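Local coordinates for homospermidine synthase (Legionella pneumophila subsp. pneumophila str. Philadelphia 1, PDB 2PH5) that makes the polyamine homospermidine and binds NAD as its dinucleotide cofactor, at the interface of chains A and B. Numbering follows the deposited sequence. Chains: chain A/B, Homospermidine synthase.

The interface of chains A and B. Residues chain A 277, 286-287, 449-450; chain B 335-336, 338.
A:Arg277 reaches B:Glu338 along a chain extended from CG to NE (chi2 179°), while the glutamate bends at its own second torsion (chi2 70°), turning its carboxylate toward the guanidinium and the ring of A:His287. The two side chains cross at about a right angle. The arginine grips side-on, both nitrogens converging on one carboxylate oxygen: NE lies 2.5 Å from B:Glu338 OE1, and the terminal NH2 lies 2.6 Å from the same OE1. These two distances make it a forked salt bridge to a single oxygen and not a parallel pair of bonds. OE1 sits almost exactly in the guanidinium plane, and the carboxylate is turned 35° from that plane. OE2 of B:Glu338 accepts from the imidazole NE2 of A:His287 at 3.0 Å; that donor comes from above the carboxylate plane. With both oxygens engaged by chain A, rotation of the carboxylate is probably restricted. The guanidinium of A:Arg450 lies over one face of that of A:Arg277, CZ to CZ 3.4 Å, and its NH2 makes a long salt bridge to OE1 of B:Glu338 at 4.0 Å. The shared carboxylate may offset repulsion between the two cations. Beside this cluster, the last turn of helix 325-336 of chain B packs against one face of the A:His287 ring, with the backbone O of B:Ser336 over that face, toward the rim. The patch recurs with the chains exchanged in the two-fold interface, which may be that of a natural dimer. On strand 286-289, the backbone N of A:His287 donates to the hydroxyl OG of B:Ser336 at 3.1 Å.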
ATOM      1  N   ARG A 277       6.813   0.263  14.361  1.00 18.62           N
ATOM      2  CA  ARG A 277       5.600   0.478  15.137  1.00 18.01           C
ATOM      3  C   ARG A 277       5.702   1.786  15.922  1.00 19.78           C
ATOM      4  O   ARG A 277       6.582   1.934  16.761  1.00 20.28           O
ATOM      5  CB  ARG A 277       5.401  -0.679  16.123  1.00 17.16           C
ATOM      6  CG  ARG A 277       5.153  -2.036  15.475  1.00 16.19           C
ATOM      7  CD  ARG A 277       4.978  -3.148  16.509  1.00 14.24           C
ATOM      8  NE  ARG A 277       4.571  -4.400  15.874  1.00 17.63           N
ATOM      9  CZ  ARG A 277       5.405  -5.306  15.370  1.00 19.21           C
ATOM     10  NH1 ARG A 277       6.718  -5.117  15.432  1.00 21.85           N
ATOM     11  NH2 ARG A 277       4.928  -6.390  14.774  1.00 13.31           N
ATOM     12  N   PHE A 286       0.251   2.600  14.694  1.00 27.19           N
ATOM     13  CA  PHE A 286       0.293   2.399  13.253  1.00 26.83           C
ATOM     14  C   PHE A 286       1.660   1.880  12.833  1.00 25.78           C
ATOM     15  O   PHE A 286       2.571   1.780  13.653  1.00 24.69           O
ATOM     16  CB  PHE A 286       0.005   3.716  12.518  1.00 26.96           C
ATOM     17  CG  PHE A 286       1.129   4.711  12.602  1.00 27.77           C
ATOM     18  CD1 PHE A 286       1.401   5.375  13.798  1.00 29.61           C
ATOM     19  CD2 PHE A 286       1.940   4.957  11.497  1.00 28.37           C
ATOM     20  CE1 PHE A 286       2.467   6.271  13.898  1.00 29.45           C
ATOM     21  CE2 PHE A 286       3.014   5.851  11.581  1.00 30.22           C
ATOM     22  CZ  PHE A 286       3.278   6.511  12.788  1.00 29.71           C
ATOM     23  N   HIS A 287       1.796   1.531  11.558  1.00 23.95           N
ATOM     24  CA  HIS A 287       3.079   1.070  11.050  1.00 23.46           C
ATOM     25  C   HIS A 287       3.602   2.084  10.044  1.00 23.49           C
ATOM     26  O   HIS A 287       3.085   2.195   8.932  1.00 24.86           O
ATOM     27  CB  HIS A 287       2.963  -0.295  10.368  1.00 22.01           C
ATOM     28  CG  HIS A 287       2.767  -1.436  11.319  1.00 23.55           C
ATOM     29  ND1 HIS A 287       2.892  -2.754  10.933  1.00 17.25           N
ATOM     30  CD2 HIS A 287       2.431  -1.456  12.631  1.00 22.60           C
ATOM     31  CE1 HIS A 287       2.643  -3.537  11.969  1.00 20.77           C
ATOM     32  NE2 HIS A 287       2.360  -2.774  13.010  1.00 23.59           N
ATOM     33  N   ASN A 449      -1.832  -5.017  21.976  1.00 50.33           N
ATOM     34  CA  ASN A 449      -2.726  -5.067  20.819  1.00 51.89           C
ATOM     35  C   ASN A 449      -2.110  -5.952  19.749  1.00 52.87           C
ATOM     36  O   ASN A 449      -2.523  -5.931  18.590  1.00 52.69           O
ATOM     37  CB  ASN A 449      -2.982  -3.674  20.250  1.00 52.73           C
ATOM     38  CG  ASN A 449      -3.633  -2.750  21.254  1.00 54.60           C
ATOM     39  OD1 ASN A 449      -4.657  -3.086  21.853  1.00 55.20           O
ATOM     40  ND2 ASN A 449      -3.043  -1.569  21.442  1.00 54.76           N
ATOM     41  N   ARG A 450      -1.112  -6.728  20.159  1.00 53.31           N
ATOM     42  CA  ARG A 450      -0.421  -7.640  19.265  1.00 55.29           C
ATOM     43  C   ARG A 450      -1.366  -8.705  18.753  1.00 57.89           C
ATOM     44  O   ARG A 450      -2.372  -9.023  19.388  1.00 59.68           O
ATOM     45  CB  ARG A 450       0.742  -8.314  19.993  1.00 53.80           C
ATOM     46  CG  ARG A 450       1.990  -7.457  20.127  1.00 51.15           C
ATOM     47  CD  ARG A 450       2.779  -7.444  18.837  1.00 47.16           C
ATOM     48  NE  ARG A 450       4.134  -6.963  19.058  1.00 46.45           N
ATOM     49  CZ  ARG A 450       5.147  -7.194  18.232  1.00 43.93           C
ATOM     50  NH1 ARG A 450       6.352  -6.724  18.503  1.00 45.38           N
ATOM     51  NH2 ARG A 450       4.961  -7.905  17.134  1.00 45.27           N
TER
ATOM     52  N   LYS B 335      -2.357  -4.988   8.119  1.00 25.05           N
ATOM     53  CA  LYS B 335      -1.049  -5.362   8.648  1.00 25.47           C
ATOM     54  C   LYS B 335      -0.662  -4.354   9.720  1.00 24.48           C
ATOM     55  O   LYS B 335      -0.115  -4.721  10.760  1.00 24.76           O
ATOM     56  CB  LYS B 335       0.014  -5.344   7.544  1.00 25.75           C
ATOM     57  CG  LYS B 335      -0.207  -6.344   6.434  1.00 26.77           C
ATOM     58  CD  LYS B 335       0.768  -6.122   5.301  1.00 25.46           C
ATOM     59  CE  LYS B 335       0.560  -7.179   4.234  1.00 27.15           C
ATOM     60  NZ  LYS B 335       1.456  -7.027   3.049  1.00 28.01           N
ATOM     61  N   SER B 336      -0.943  -3.081   9.445  1.00 24.17           N
ATOM     62  CA  SER B 336      -0.654  -1.991  10.370  1.00 26.02           C
ATOM     63  C   SER B 336      -1.353  -2.228  11.712  1.00 28.16           C
ATOM     64  O   SER B 336      -0.855  -1.819  12.759  1.00 29.44           O
ATOM     65  CB  SER B 336      -1.118  -0.660   9.766  1.00 25.44           C
ATOM     66  OG  SER B 336      -0.915   0.424  10.656  1.00 25.38           O
ATOM     67  N   GLU B 338      -1.674  -5.002  13.131  1.00 28.02           N
ATOM     68  CA  GLU B 338      -1.216  -6.310  13.583  1.00 29.42           C
ATOM     69  C   GLU B 338      -2.150  -7.469  13.166  1.00 30.14           C
ATOM     70  O   GLU B 338      -2.443  -8.360  13.968  1.00 30.60           O
ATOM     71  CB  GLU B 338      -1.053  -6.277  15.107  1.00 30.35           C
ATOM     72  CG  GLU B 338       0.383  -6.457  15.603  1.00 33.50           C
ATOM     73  CD  GLU B 338       1.305  -5.275  15.315  1.00 32.68           C
ATOM     74  OE1 GLU B 338       2.509  -5.522  15.129  1.00 33.69           O
ATOM     75  OE2 GLU B 338       0.851  -4.114  15.297  1.00 33.27           O
TER